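Local structure of Stk_08120 (Sulfolobus tokodaii str. 7, 2EJX) at residues A[17-25]-A[88-98]; A[6-14]-A[115-126]. The protein probably functions as a fatty acid carrier of the thermoacidophile-specific DUF3211 family, built on a Bet v 1-like fold. All coordinates share one frame; numbering follows the deposited sequence.

Interaction 1. Residues A[17-25]-A[88-98]; sequences IDVVMTIFS and IRKKDNNTLQI
F24 and L96 carry the apolar part of this contact, in which helix 17-24 lies on the hairpin formed by strands 88-92 and 95-98. The F24 ring receives I88 CG2 over one face, 3.9 Å from CG of the ring, while I98 CD1 and L96 CD2 approach it obliquely. V20 CG1 of the same helix lies at the ring edge, in plane, and also meets L96 CD2 at 3.7 Å, so this one leucine methyl touches two successive helix turns. M21 reaches the hairpin through a chain bent at chi2 and chi3 (-63° and -70°), which folds CE to 3.4 Å from the backbone O of I88 and lays SD near I88 CG2 and K90 CB.

At the start of the helix, I17 packs on the backbone of the turn and on the aliphatic part of K90. Its CB sits 3.4 Å from N93 O, and its CG1 and CG2 rest along the extended K90 methylenes. That chain runs past I17 to bring NZ within 3.6 Å of D18 OD1, a long salt bridge, probably a weak one.

Water joins the backbones: I17 N donates to a water at 2.9 Å, which in turn donates to N93 O. The turn itself is a type I beta turn from D92 to T95. N94 N donates to D92 OD1 on its anti side, making an Asx turn; T95 OG1, 2.7 Å away, is a second donor to D92 OD1, on the syn side.

The helix axis runs 171° to strand 88-92, nearly antiparallel, at 9.5 Å. F24 also meets F29 edge-to-face and touches L122 of helix 105-137, M21 reaches V73 of strand 72-79, and strand 95-102 pairs with strand 7-12.

Interaction 2. Residues A[6-14]-A[115-126]; sequences KVEKEIKTN and VSSNLDRLAENI
K9 NZ donates to D120 OD1 at 2.9 Å, a hydrogen bond within a salt bridge and the one direct polar link between strand 7-12 and helix 115-126. The ammonium meets the oxygen from above the carboxylate plane, 39° out of it. A bend at chi2 (81°) carries the K9 chain across the helix, past L119 and toward D120: CB lies 3.7 Å from L119 CB, the two side chains sliding past each other in opposite directions, and CE presses on A123 CB at 3.5 Å, a tight carbon pair.

Apolar contacts continue on both sides of this lysine. V7 CG1 meets L119 CD1 at 3.9 Å and V115 CG1 a little farther off. I11 spreads its branches over the helix: CG1 faces A123 CB, CD1 reaches L122 CG, and CG2 packs on I126 CG2 at 3.7 Å. The same I126 methyl lies 3.3 Å from K12 O, while a water accepts from K12 N and donates to A123 O, bridging the two backbones.

The axes are 7.6 Å apart and 14° from parallel; strand alternation turns V7, K9 and I11 toward the helix, and the near-parallel run lets them meet successive turns. A123, with its small side chain, marks the close approach of 5.1 Å between its CA and I11 CA. The contact is mostly aliphatic, with one partly exposed ion pair, K9-D120, that probably adds a solvent-screened attraction at its margin.

In the fold
The two contacts, with centres about 12 Å apart, share one antiparallel sheet, since strands 95-102 and 7-12 are neighbours in it. Interaction 1 places helix 17-24 over the hairpin, and interaction 2 places the long C-terminal helix against the edge strand. Polar side chains join them directly: K91 NZ and E10 OE2 form a salt bridge whose modelled distance, 2.5 Å, is suspiciously short, and T95 OG1 lies 2.8 Å from K12 NZ, a probable hydrogen bond. Apolar groups meet too, I126 touching F24 and I98 touching L119. A sheet wrapped against a long C-terminal helix is consistent with the Bet v 1-like fold, whose interior commonly holds hydrophobic ligands.

Interaction 1. Residues A[17-25]-A[88-98]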
loop_
_atom_site.group_PDB
_atom_site.type_symbol
_atom_site.label_atom_id
_atom_site.label_comp_id
_atom_site.label_asym_id
_atom_site.label_seq_id
_atom_site.Cartn_x
_atom_site.Cartn_y
_atom_site.Cartn_z
ATOM N N ILE A 17 10.039 12.890 -4.957
ATOM C CA ILE A 17 9.500 11.602 -5.387
ATOM C C ILE A 17 10.247 10.410 -4.811
ATOM O O ILE A 17 9.666 9.365 -4.629
ATOM C CB ILE A 17 9.441 11.482 -6.950
ATOM C CG1 ILE A 17 8.635 10.234 -7.357
ATOM C CG2 ILE A 17 10.883 11.486 -7.581
ATOM C CD1 ILE A 17 7.106 10.369 -7.227
ATOM N N ASP A 18 11.533 10.564 -4.540
ATOM C CA ASP A 18 12.302 9.460 -4.074
ATOM C C ASP A 18 12.020 9.226 -2.607
ATOM O O ASP A 18 11.901 8.090 -2.157
ATOM C CB ASP A 18 13.790 9.657 -4.430
ATOM C CG ASP A 18 14.009 9.625 -5.949
ATOM O OD1 ASP A 18 13.436 8.736 -6.633
ATOM O OD2 ASP A 18 14.698 10.520 -6.471
ATOM N N VAL A 19 11.777 10.303 -1.883
ATOM C CA VAL A 19 11.287 10.177 -0.503
ATOM C C VAL A 19 9.937 9.486 -0.452
ATOM O O VAL A 19 9.731 8.612 0.385
ATOM C CB VAL A 19 11.275 11.581 0.198
ATOM C CG1 VAL A 19 10.569 11.506 1.575
ATOM C CG2 VAL A 19 12.747 12.038 0.392
ATOM N N VAL A 20 9.031 9.880 -1.330
ATOM C CA VAL A 20 7.715 9.280 -1.366
ATOM C C VAL A 20 7.768 7.774 -1.642
ATOM O O VAL A 20 7.088 6.976 -0.984
ATOM C CB VAL A 20 6.834 9.998 -2.383
ATOM C CG1 VAL A 20 5.477 9.315 -2.507
ATOM C CG2 VAL A 20 6.650 11.555 -1.964
ATOM N N MET A 21 8.528 7.415 -2.668
ATOM C CA MET A 21 8.763 5.998 -2.998
ATOM C C MET A 21 9.342 5.227 -1.802
ATOM O O MET A 21 8.938 4.083 -1.519
ATOM C CB MET A 21 9.691 5.888 -4.212
ATOM C CG MET A 21 9.105 6.346 -5.547
ATOM S SD MET A 21 7.671 5.326 -6.050
ATOM C CE MET A 21 8.469 3.793 -6.423
ATOM N N THR A 22 10.330 5.805 -1.132
ATOM C CA THR A 22 10.899 5.193 0.065
ATOM C C THR A 22 9.870 4.934 1.169
ATOM O O THR A 22 9.875 3.867 1.780
ATOM C CB THR A 22 12.117 6.007 0.621
ATOM O OG1 THR A 22 13.110 6.105 -0.392
ATOM C CG2 THR A 22 12.745 5.309 1.821
ATOM N N ILE A 23 8.990 5.911 1.438
ATOM C CA ILE A 23 7.917 5.731 2.391
ATOM C C ILE A 23 6.963 4.594 1.949
ATOM O O ILE A 23 6.575 3.775 2.763
ATOM C CB ILE A 23 7.210 7.101 2.726
ATOM C CG1 ILE A 23 8.220 8.007 3.437
ATOM C CG2 ILE A 23 5.891 6.953 3.536
ATOM C CD1 ILE A 23 7.727 9.500 3.563
ATOM N N PHE A 24 6.646 4.522 0.682
ATOM C CA PHE A 24 5.772 3.456 0.181
ATOM C C PHE A 24 6.423 2.067 0.341
ATOM O O PHE A 24 5.698 1.066 0.486
ATOM C CB PHE A 24 5.365 3.731 -1.280
ATOM C CG PHE A 24 4.089 4.507 -1.404
ATOM C CD1 PHE A 24 2.873 3.910 -1.069
ATOM C CD2 PHE A 24 4.096 5.850 -1.844
ATOM C CE1 PHE A 24 1.671 4.617 -1.161
ATOM C CE2 PHE A 24 2.901 6.545 -1.968
ATOM C CZ PHE A 24 1.697 5.943 -1.617
ATOM N N SER A 25 7.766 2.023 0.400
ATOM C CA SER A 25 8.515 0.736 0.624
ATOM C C SER A 25 8.456 0.269 2.073
ATOM O O SER A 25 8.879 -0.841 2.398
ATOM C CB SER A 25 9.979 0.874 0.204
ATOM O OG SER A 25 10.759 1.552 1.186
ATOM N N ILE A 88 4.156 -0.325 -6.407
ATOM C CA ILE A 88 4.241 1.132 -6.458
ATOM C C ILE A 88 5.365 1.530 -7.454
ATOM O O ILE A 88 6.533 1.177 -7.254
ATOM C CB ILE A 88 4.399 1.769 -5.036
ATOM C CG1 ILE A 88 3.323 1.234 -4.047
ATOM C CG2 ILE A 88 4.283 3.330 -5.145
ATOM C CD1 ILE A 88 3.779 0.043 -3.134
ATOM N N ARG A 89 4.997 2.203 -8.559
ATOM C CA ARG A 89 5.941 2.471 -9.642
ATOM C C ARG A 89 6.080 3.972 -9.856
ATOM O O ARG A 89 5.084 4.655 -9.997
ATOM C CB ARG A 89 5.512 1.809 -10.950
ATOM C CG ARG A 89 5.301 0.289 -10.861
ATOM C CD ARG A 89 4.776 -0.254 -12.210
ATOM N NE ARG A 89 4.647 -1.721 -12.174
ATOM C CZ ARG A 89 3.691 -2.421 -12.787
ATOM N NH1 ARG A 89 2.772 -1.815 -13.537
ATOM N NH2 ARG A 89 3.679 -3.744 -12.667
ATOM N N LYS A 90 7.318 4.469 -9.826
ATOM C CA LYS A 90 7.577 5.829 -10.195
ATOM C C LYS A 90 7.401 5.955 -11.713
ATOM O O LYS A 90 7.998 5.194 -12.470
ATOM C CB LYS A 90 8.994 6.247 -9.747
ATOM C CG LYS A 90 9.455 7.579 -10.355
ATOM C CD LYS A 90 10.688 8.077 -9.696
ATOM C CE LYS A 90 11.278 9.233 -10.462
ATOM N NZ LYS A 90 12.667 9.547 -10.007
ATOM N N LYS A 91 6.605 6.928 -12.152
ATOM C CA LYS A 91 6.382 7.169 -13.577
ATOM C C LYS A 91 7.197 8.348 -14.081
ATOM O O LYS A 91 7.687 8.314 -15.221
ATOM C CB LYS A 91 4.894 7.340 -13.869
ATOM C CG LYS A 91 4.056 6.172 -13.440
ATOM C CD LYS A 91 2.752 6.054 -14.234
ATOM C CE LYS A 91 1.884 7.268 -14.071
ATOM N NZ LYS A 91 0.487 7.001 -14.495
ATOM N N ASP A 92 7.314 9.409 -13.271
ATOM C CA ASP A 92 8.223 10.529 -13.565
ATOM C C ASP A 92 8.468 11.232 -12.261
ATOM O O ASP A 92 8.134 10.663 -11.208
ATOM C CB ASP A 92 7.650 11.515 -14.611
ATOM C CG ASP A 92 6.240 12.008 -14.262
ATOM O OD1 ASP A 92 5.939 12.364 -13.080
ATOM O OD2 ASP A 92 5.422 12.024 -15.195
ATOM N N ASN A 93 9.000 12.462 -12.329
ATOM C CA ASN A 93 9.408 13.197 -11.118
ATOM C C ASN A 93 8.246 13.632 -10.212
ATOM O O ASN A 93 8.461 14.027 -9.051
ATOM C CB ASN A 93 10.250 14.447 -11.489
ATOM C CG ASN A 93 10.611 15.299 -10.248
ATOM O OD1 ASN A 93 10.054 16.393 -10.029
ATOM N ND2 ASN A 93 11.507 14.776 -9.412
ATOM N N ASN A 94 7.020 13.582 -10.729
ATOM C CA ASN A 94 5.873 14.063 -9.944
ATOM C C ASN A 94 4.705 13.103 -9.916
ATOM O O ASN A 94 3.621 13.512 -9.574
ATOM C CB ASN A 94 5.343 15.421 -10.470
ATOM C CG ASN A 94 6.346 16.545 -10.319
ATOM O OD1 ASN A 94 6.512 17.115 -9.226
ATOM N ND2 ASN A 94 6.989 16.914 -11.431
ATOM N N THR A 95 4.914 11.847 -10.334
ATOM C CA THR A 95 3.801 10.940 -10.569
ATOM C C THR A 95 4.238 9.518 -10.257
ATOM O O THR A 95 5.336 9.102 -10.643
ATOM C CB THR A 95 3.320 10.968 -12.051
ATOM O OG1 THR A 95 3.341 12.317 -12.511
ATOM C CG2 THR A 95 1.916 10.431 -12.181
ATOM N N LEU A 96 3.361 8.786 -9.582
ATOM C CA LEU A 96 3.539 7.382 -9.406
ATOM C C LEU A 96 2.259 6.627 -9.725
ATOM O O LEU A 96 1.184 7.227 -9.896
ATOM C CB LEU A 96 4.076 7.050 -8.004
ATOM C CG LEU A 96 3.316 7.420 -6.736
ATOM C CD1 LEU A 96 2.209 6.421 -6.336
ATOM C CD2 LEU A 96 4.299 7.562 -5.591
ATOM N N GLN A 97 2.394 5.306 -9.830
ATOM C CA GLN A 97 1.238 4.427 -10.030
ATOM C C GLN A 97 1.235 3.362 -8.965
ATOM O O GLN A 97 2.281 2.783 -8.679
ATOM C CB GLN A 97 1.320 3.768 -11.446
ATOM C CG GLN A 97 -0.002 3.120 -11.956
ATOM C CD GLN A 97 -1.131 4.082 -12.370
ATOM O OE1 GLN A 97 -2.301 3.686 -12.453
ATOM N NE2 GLN A 97 -0.791 5.313 -12.642
ATOM N N ILE A 98 0.051 3.065 -8.434
ATOM C CA ILE A 98 -0.165 1.959 -7.492
ATOM C C ILE A 98 -1.077 0.966 -8.192
ATOM O O ILE A 98 -2.125 1.365 -8.734
ATOM C CB ILE A 98 -0.832 2.447 -6.179
ATOM C CG1 ILE A 98 0.032 3.572 -5.559
ATOM C CG2 ILE A 98 -1.103 1.271 -5.227
ATOM C CD1 ILE A 98 -0.481 4.092 -4.203
HETATM O O HOH W 1 10.668 14.824 -7.073
#

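Interaction 2. Residues A[6-14]-A[115-126]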
loop_
_atom_site.group_PDB
_atom_site.type_symbol
_atom_site.label_atom_id
_atom_site.label_comp_id
_atom_site.label_asym_id
_atom_site.label_seq_id
_atom_site.Cartn_x
_atom_site.Cartn_y
_atom_site.Cartn_z
ATOM N N LYS A 6 -7.015 -6.241 -11.611
ATOM C CA LYS A 6 -6.159 -5.302 -10.826
ATOM C C LYS A 6 -6.890 -3.991 -10.581
ATOM O O LYS A 6 -7.736 -3.591 -11.401
ATOM C CB LYS A 6 -4.832 -5.057 -11.541
ATOM C CG LYS A 6 -4.911 -4.601 -13.004
ATOM C CD LYS A 6 -3.533 -4.637 -13.649
ATOM C CE LYS A 6 -3.377 -3.575 -14.734
ATOM N NZ LYS A 6 -3.849 -4.008 -16.094
ATOM N N VAL A 7 -6.573 -3.342 -9.454
ATOM C CA VAL A 7 -7.132 -2.037 -9.070
ATOM C C VAL A 7 -5.924 -1.117 -9.116
ATOM O O VAL A 7 -4.852 -1.508 -8.655
ATOM C CB VAL A 7 -7.704 -2.055 -7.617
ATOM C CG1 VAL A 7 -8.309 -0.683 -7.236
ATOM C CG2 VAL A 7 -8.765 -3.137 -7.477
ATOM N N GLU A 8 -6.066 0.070 -9.703
ATOM C CA GLU A 8 -4.930 0.988 -9.702
ATOM C C GLU A 8 -5.305 2.445 -9.555
ATOM O O GLU A 8 -6.471 2.803 -9.635
ATOM C CB GLU A 8 -4.078 0.797 -10.948
ATOM C CG GLU A 8 -4.763 0.996 -12.237
ATOM C CD GLU A 8 -3.908 0.449 -13.360
ATOM O OE1 GLU A 8 -2.732 0.880 -13.493
ATOM O OE2 GLU A 8 -4.403 -0.432 -14.095
ATOM N N LYS A 9 -4.287 3.280 -9.381
ATOM C CA LYS A 9 -4.496 4.686 -9.102
ATOM C C LYS A 9 -3.210 5.411 -9.411
ATOM O O LYS A 9 -2.154 5.001 -8.961
ATOM C CB LYS A 9 -4.863 4.879 -7.599
ATOM C CG LYS A 9 -5.200 6.368 -7.235
ATOM C CD LYS A 9 -6.658 6.664 -7.636
ATOM C CE LYS A 9 -6.988 8.151 -7.533
ATOM N NZ LYS A 9 -8.388 8.314 -8.060
ATOM N N GLU A 10 -3.310 6.526 -10.142
ATOM C CA GLU A 10 -2.200 7.403 -10.385
ATOM C C GLU A 10 -2.232 8.417 -9.281
ATOM O O GLU A 10 -3.323 8.858 -8.898
ATOM C CB GLU A 10 -2.401 8.126 -11.728
ATOM C CG GLU A 10 -1.338 9.140 -12.015
ATOM C CD GLU A 10 -1.447 9.714 -13.406
ATOM O OE1 GLU A 10 -2.102 10.752 -13.551
ATOM O OE2 GLU A 10 -0.888 9.107 -14.347
ATOM N N ILE A 11 -1.053 8.736 -8.738
ATOM C CA ILE A 11 -0.920 9.774 -7.731
ATOM C C ILE A 11 0.081 10.792 -8.217
ATOM O O ILE A 11 1.208 10.439 -8.612
ATOM C CB ILE A 11 -0.446 9.172 -6.395
ATOM C CG1 ILE A 11 -1.488 8.158 -5.886
ATOM C CG2 ILE A 11 -0.146 10.312 -5.313
ATOM C CD1 ILE A 11 -1.296 7.698 -4.455
ATOM N N LYS A 12 -0.313 12.065 -8.116
ATOM C CA LYS A 12 0.525 13.205 -8.423
ATOM C C LYS A 12 1.053 13.811 -7.121
ATOM O O LYS A 12 0.292 13.981 -6.161
ATOM C CB LYS A 12 -0.300 14.243 -9.190
ATOM C CG LYS A 12 -0.781 13.738 -10.565
ATOM C CD LYS A 12 0.281 14.161 -11.614
ATOM C CE LYS A 12 0.044 13.575 -12.988
ATOM N NZ LYS A 12 1.301 13.725 -13.831
ATOM N N THR A 13 2.337 14.145 -7.091
ATOM C CA THR A 13 2.951 14.692 -5.882
ATOM C C THR A 13 3.965 15.788 -6.187
ATOM O O THR A 13 4.675 15.736 -7.185
ATOM C CB THR A 13 3.637 13.567 -5.026
ATOM O OG1 THR A 13 4.287 14.123 -3.871
ATOM C CG2 THR A 13 4.699 12.834 -5.839
ATOM N N ASN A 14 3.972 16.816 -5.341
ATOM C CA ASN A 14 5.025 17.816 -5.311
ATOM C C ASN A 14 6.089 17.534 -4.264
ATOM O O ASN A 14 6.987 18.362 -4.036
ATOM C CB ASN A 14 4.405 19.172 -4.991
ATOM C CG ASN A 14 3.668 19.767 -6.156
ATOM O OD1 ASN A 14 3.927 19.430 -7.315
ATOM N ND2 ASN A 14 2.792 20.720 -5.860
ATOM N N VAL A 115 -10.600 -0.752 -1.106
ATOM C CA VAL A 115 -9.295 -0.415 -1.673
ATOM C C VAL A 115 -9.360 0.839 -2.533
ATOM O O VAL A 115 -8.485 1.694 -2.423
ATOM C CB VAL A 115 -8.711 -1.583 -2.500
ATOM C CG1 VAL A 115 -7.475 -1.144 -3.288
ATOM C CG2 VAL A 115 -8.325 -2.720 -1.539
ATOM N N SER A 116 -10.373 0.945 -3.398
ATOM C CA SER A 116 -10.505 2.158 -4.231
ATOM C C SER A 116 -10.758 3.401 -3.383
ATOM O O SER A 116 -10.226 4.467 -3.682
ATOM C CB SER A 116 -11.560 2.021 -5.338
ATOM O OG SER A 116 -12.807 1.765 -4.735
ATOM N N SER A 117 -11.536 3.287 -2.315
ATOM C CA SER A 117 -11.736 4.459 -1.445
ATOM C C SER A 117 -10.393 4.896 -0.802
ATOM O O SER A 117 -10.088 6.104 -0.628
ATOM C CB SER A 117 -12.797 4.139 -0.377
ATOM O OG SER A 117 -12.801 5.173 0.607
ATOM N N ASN A 118 -9.634 3.922 -0.359
ATOM C CA ASN A 118 -8.297 4.178 0.182
ATOM C C ASN A 118 -7.383 4.826 -0.828
ATOM O O ASN A 118 -6.704 5.801 -0.531
ATOM C CB ASN A 118 -7.664 2.867 0.662
ATOM C CG ASN A 118 -8.116 2.476 2.065
ATOM O OD1 ASN A 118 -8.463 3.337 2.906
ATOM N ND2 ASN A 118 -8.121 1.173 2.331
ATOM N N LEU A 119 -7.359 4.285 -2.043
ATOM C CA LEU A 119 -6.518 4.884 -3.072
ATOM C C LEU A 119 -6.919 6.310 -3.445
ATOM O O LEU A 119 -6.056 7.156 -3.682
ATOM C CB LEU A 119 -6.417 3.975 -4.323
ATOM C CG LEU A 119 -5.739 2.622 -4.119
ATOM C CD1 LEU A 119 -5.890 1.764 -5.375
ATOM C CD2 LEU A 119 -4.223 2.780 -3.759
ATOM N N ASP A 120 -8.224 6.570 -3.518
ATOM C CA ASP A 120 -8.747 7.918 -3.748
ATOM C C ASP A 120 -8.341 8.872 -2.660
ATOM O O ASP A 120 -7.899 9.968 -2.950
ATOM C CB ASP A 120 -10.291 7.878 -3.869
ATOM C CG ASP A 120 -10.769 7.263 -5.177
ATOM O OD1 ASP A 120 -9.960 6.998 -6.064
ATOM O OD2 ASP A 120 -11.976 7.063 -5.313
ATOM N N ARG A 121 -8.508 8.455 -1.388
ATOM C CA ARG A 121 -8.116 9.286 -0.258
ATOM C C ARG A 121 -6.593 9.558 -0.276
ATOM O O ARG A 121 -6.151 10.674 -0.064
ATOM C CB ARG A 121 -8.522 8.580 1.060
ATOM C CG ARG A 121 -8.211 9.392 2.327
ATOM C CD ARG A 121 -8.555 8.608 3.606
ATOM N NE ARG A 121 -8.016 7.242 3.553
ATOM C CZ ARG A 121 -6.734 6.902 3.738
ATOM N NH1 ARG A 121 -5.769 7.801 4.011
ATOM N NH2 ARG A 121 -6.403 5.620 3.587
ATOM N N LEU A 122 -5.792 8.538 -0.541
ATOM C CA LEU A 122 -4.340 8.729 -0.662
ATOM C C LEU A 122 -4.002 9.717 -1.790
ATOM O O LEU A 122 -3.201 10.626 -1.585
ATOM C CB LEU A 122 -3.650 7.365 -0.885
ATOM C CG LEU A 122 -2.213 7.039 -0.522
ATOM C CD1 LEU A 122 -1.924 7.205 0.974
ATOM C CD2 LEU A 122 -2.012 5.557 -0.973
ATOM N N ALA A 123 -4.626 9.571 -2.957
ATOM C CA ALA A 123 -4.342 10.468 -4.078
ATOM C C ALA A 123 -4.676 11.923 -3.740
ATOM O O ALA A 123 -3.927 12.825 -4.085
ATOM C CB ALA A 123 -5.072 10.030 -5.314
ATOM N N GLU A 124 -5.808 12.142 -3.072
ATOM C CA GLU A 124 -6.318 13.480 -2.746
ATOM C C GLU A 124 -5.549 14.163 -1.641
ATOM O O GLU A 124 -5.552 15.393 -1.590
ATOM C CB GLU A 124 -7.820 13.422 -2.376
ATOM C CG GLU A 124 -8.751 13.122 -3.557
ATOM C CD GLU A 124 -10.106 12.565 -3.132
ATOM O OE1 GLU A 124 -10.411 12.523 -1.904
ATOM O OE2 GLU A 124 -10.859 12.128 -4.038
ATOM N N ASN A 125 -4.907 13.383 -0.751
ATOM C CA ASN A 125 -4.212 13.901 0.424
ATOM C C ASN A 125 -2.702 13.587 0.486
ATOM O O ASN A 125 -2.063 13.748 1.515
ATOM C CB ASN A 125 -4.919 13.375 1.681
ATOM C CG ASN A 125 -6.367 13.891 1.770
ATOM O OD1 ASN A 125 -6.604 15.103 2.054
ATOM N ND2 ASN A 125 -7.325 13.010 1.474
ATOM N N ILE A 126 -2.126 13.167 -0.632
ATOM C CA ILE A 126 -0.778 12.535 -0.566
ATOM C C ILE A 126 0.278 13.452 0.007
ATOM O O ILE A 126 1.068 13.046 0.862
ATOM C CB ILE A 126 -0.318 11.996 -1.980
ATOM C CG1 ILE A 126 1.003 11.255 -1.893
ATOM C CG2 ILE A 126 -0.296 13.121 -2.985
ATOM C CD1 ILE A 126 0.992 10.000 -1.014
HETATM O O HOH W 2 -2.731 12.750 -6.618
#